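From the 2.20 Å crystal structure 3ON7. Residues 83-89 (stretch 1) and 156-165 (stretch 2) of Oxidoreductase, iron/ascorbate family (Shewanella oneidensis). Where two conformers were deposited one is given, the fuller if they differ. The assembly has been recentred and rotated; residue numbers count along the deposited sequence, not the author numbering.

Stretch 1, residues 83-89: VKDIKEY
Stretch 2, residues 156-165: HYPPMTGDEE

Beyond the end of a strand pairing, side chains and water can carry the contact on, as residues 83-89 and 156-165 illustrate. Stretch 2 begins at His156 (phi/psi -132/116), paired antiparallel with Glu88 (-128/159) at a CA-CA distance of 5.4 Å. Glu88 N donates to His156 O and His156 N to Glu88 O, each at 2.9 Å. Both side chains leave the same sheet face; with chi1 t for His156 and p for Glu88, His156 ND1 donates to Glu88 OE2 at 2.7 Å, near the ring plane, a short bond between two buried polar side chains, which also have partners elsewhere in the structure. Lys87 CA also approaches His156 O at 3.3 Å, a CA-H...O contact.

Tyr157 (chi1 m, chi2 86°) has its CA 4.4 Å from that of Lys87 (chi1 p), whose CB makes a CH-pi contact over the ring face, 4.0 Å from the centroid; Ile86 (chi1 p) adds apolar packing, CD1 to Tyr157 CE2 at 4.1 Å. The chain continues extended through Pro158 (-70/158), where one water donates to Ile86 O (2.7 Å) and Pro158 O (2.8 Å), bridging backbones beyond the last direct backbone hydrogen bond. Selenomethionine Met160 (m, t, t) brings CE within 3.9 Å of Ile86 CG2, another apolar contact. A type II' turn, Thr161 to Glu164, with Gly162 at 66/-128, returns Glu164 (chi1 m) OE2 to Lys84 (chi1 t) NZ, a long salt bridge of 3.9 Å, supplemented by a water that donates to Glu164 OE2 (3.0 Å) and accepts weakly from Lys84 NZ (3.4 Å).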

# COMPACT_ATOMS: atom_id res chain seq x y z
N VAL B 83 -10.31 -8.54 -21.04
CA VAL B 83 -10.84 -7.70 -19.99
C VAL B 83 -10.42 -6.26 -20.28
O VAL B 83 -9.26 -6.00 -20.51
CB VAL B 83 -10.35 -8.15 -18.58
CG1 VAL B 83 -10.66 -7.10 -17.51
CG2 VAL B 83 -10.97 -9.49 -18.23
N LYS B 84 -11.38 -5.35 -20.27
CA LYS B 84 -11.16 -3.96 -20.66
C LYS B 84 -12.29 -3.08 -20.13
O LYS B 84 -13.44 -3.28 -20.49
CB LYS B 84 -11.10 -3.85 -22.20
CG LYS B 84 -10.77 -2.47 -22.75
CD LYS B 84 -11.02 -2.44 -24.27
CE LYS B 84 -11.67 -1.13 -24.73
NZ LYS B 84 -12.25 -1.19 -26.12
N ASP B 85 -11.96 -2.10 -19.30
CA ASP B 85 -12.96 -1.21 -18.75
C ASP B 85 -13.44 -0.29 -19.87
O ASP B 85 -12.78 -0.18 -20.91
CB ASP B 85 -12.40 -0.41 -17.57
CG ASP B 85 -13.48 0.09 -16.61
OD1 ASP B 85 -14.68 -0.04 -16.92
OD2 ASP B 85 -13.14 0.60 -15.53
N ILE B 86 -14.59 0.35 -19.66
CA ILE B 86 -15.22 1.22 -20.66
C ILE B 86 -14.82 2.69 -20.47
O ILE B 86 -15.43 3.58 -21.05
CB ILE B 86 -16.77 1.10 -20.64
CG1 ILE B 86 -17.34 1.53 -19.27
CG2 ILE B 86 -17.18 -0.31 -21.00
CD1 ILE B 86 -18.86 1.71 -19.27
N LYS B 87 -13.81 2.94 -19.64
CA LYS B 87 -13.33 4.28 -19.37
C LYS B 87 -11.83 4.30 -19.10
O LYS B 87 -11.26 3.30 -18.65
CB LYS B 87 -14.08 4.89 -18.17
CG LYS B 87 -13.74 4.27 -16.80
CD LYS B 87 -14.50 4.96 -15.67
CE LYS B 87 -14.41 4.23 -14.32
NZ LYS B 87 -14.89 2.80 -14.37
N GLU B 88 -11.22 5.44 -19.38
CA GLU B 88 -9.82 5.74 -19.03
C GLU B 88 -9.90 7.08 -18.29
O GLU B 88 -10.90 7.79 -18.39
CB GLU B 88 -8.93 5.80 -20.28
CG GLU B 88 -9.22 7.01 -21.19
CD GLU B 88 -8.55 6.98 -22.55
OE1 GLU B 88 -7.52 6.27 -22.74
OE2 GLU B 88 -9.05 7.70 -23.45
N TYR B 89 -8.90 7.41 -17.50
CA TYR B 89 -9.01 8.63 -16.72
C TYR B 89 -7.67 9.13 -16.31
O TYR B 89 -6.67 8.43 -16.47
CB TYR B 89 -9.92 8.43 -15.49
CG TYR B 89 -9.62 7.22 -14.63
CD1 TYR B 89 -10.19 5.98 -14.90
CD2 TYR B 89 -8.77 7.32 -13.54
CE1 TYR B 89 -9.91 4.86 -14.11
CE2 TYR B 89 -8.51 6.21 -12.73
CZ TYR B 89 -9.07 4.99 -13.02
OH TYR B 89 -8.79 3.91 -12.22
N HIS B 156 -12.87 9.76 -19.04
CA HIS B 156 -13.18 9.68 -20.46
C HIS B 156 -13.72 8.30 -20.83
O HIS B 156 -13.03 7.31 -20.70
CB HIS B 156 -11.97 9.98 -21.33
CG HIS B 156 -12.23 9.80 -22.80
ND1 HIS B 156 -11.44 9.02 -23.61
CD2 HIS B 156 -13.22 10.29 -23.59
CE1 HIS B 156 -11.92 9.05 -24.85
NE2 HIS B 156 -13.00 9.82 -24.86
N TYR B 157 -14.98 8.27 -21.27
CA TYR B 157 -15.58 7.10 -21.85
C TYR B 157 -15.43 7.18 -23.35
O TYR B 157 -16.10 7.98 -23.98
CB TYR B 157 -17.07 7.05 -21.53
CG TYR B 157 -17.36 6.90 -20.07
CD1 TYR B 157 -17.44 8.02 -19.24
CD2 TYR B 157 -17.55 5.65 -19.51
CE1 TYR B 157 -17.71 7.89 -17.89
CE2 TYR B 157 -17.81 5.50 -18.16
CZ TYR B 157 -17.89 6.62 -17.36
OH TYR B 157 -18.17 6.45 -16.04
N PRO B 158 -14.56 6.33 -23.92
CA PRO B 158 -14.38 6.36 -25.38
C PRO B 158 -15.59 5.86 -26.18
O PRO B 158 -16.40 5.08 -25.67
CB PRO B 158 -13.18 5.43 -25.62
CG PRO B 158 -12.50 5.29 -24.28
CD PRO B 158 -13.61 5.40 -23.27
N PRO B 159 -15.68 6.27 -27.46
CA PRO B 159 -16.72 5.77 -28.33
C PRO B 159 -16.66 4.27 -28.46
O PRO B 159 -15.59 3.70 -28.43
CB PRO B 159 -16.38 6.39 -29.70
CG PRO B 159 -15.30 7.35 -29.49
CD PRO B 159 -14.69 7.10 -28.17
N MSE B 160 -17.82 3.65 -28.61
CA MSE B 160 -17.93 2.26 -29.02
C MSE B 160 -18.30 2.22 -30.49
O MSE B 160 -19.09 3.02 -30.95
CB MSE B 160 -19.02 1.57 -28.21
CG MSE B 160 -18.87 1.75 -26.71
SE MSE B 160 -19.94 0.46 -25.78
CE MSE B 160 -19.48 0.90 -23.96
N THR B 161 -17.74 1.26 -31.23
CA THR B 161 -18.11 1.07 -32.64
C THR B 161 -18.51 -0.38 -32.92
O THR B 161 -18.39 -1.26 -32.07
CB THR B 161 -16.97 1.51 -33.62
OG1 THR B 161 -15.75 0.81 -33.31
CG2 THR B 161 -16.73 3.02 -33.53
N GLY B 162 -19.01 -0.62 -34.12
CA GLY B 162 -19.34 -1.96 -34.55
C GLY B 162 -20.50 -2.57 -33.78
O GLY B 162 -21.57 -1.96 -33.65
N ASP B 163 -20.25 -3.78 -33.25
CA ASP B 163 -21.23 -4.59 -32.53
C ASP B 163 -21.15 -4.41 -31.01
O ASP B 163 -21.98 -4.95 -30.26
CB ASP B 163 -21.01 -6.07 -32.87
CG ASP B 163 -19.54 -6.48 -32.77
OD1 ASP B 163 -18.82 -5.93 -31.91
OD2 ASP B 163 -19.10 -7.34 -33.57
N GLU B 164 -20.11 -3.70 -30.54
CA GLU B 164 -19.92 -3.40 -29.11
C GLU B 164 -21.22 -2.91 -28.47
O GLU B 164 -21.82 -1.93 -28.94
CB GLU B 164 -18.86 -2.31 -28.92
CG GLU B 164 -17.42 -2.75 -29.08
CD GLU B 164 -16.44 -1.62 -28.74
OE1 GLU B 164 -16.23 -0.74 -29.60
OE2 GLU B 164 -15.88 -1.61 -27.61
N GLU B 165 -21.65 -3.58 -27.40
CA GLU B 165 -22.89 -3.23 -26.72
C GLU B 165 -22.63 -2.21 -25.63
O GLU B 165 -21.65 -2.28 -24.90
CB GLU B 165 -23.54 -4.48 -26.10
O HOH W 1 -14.61 1.06 -26.97
O HOH W 2 -16.87 3.59 -23.31
O HOH W 3 -17.71 4.44 -14.50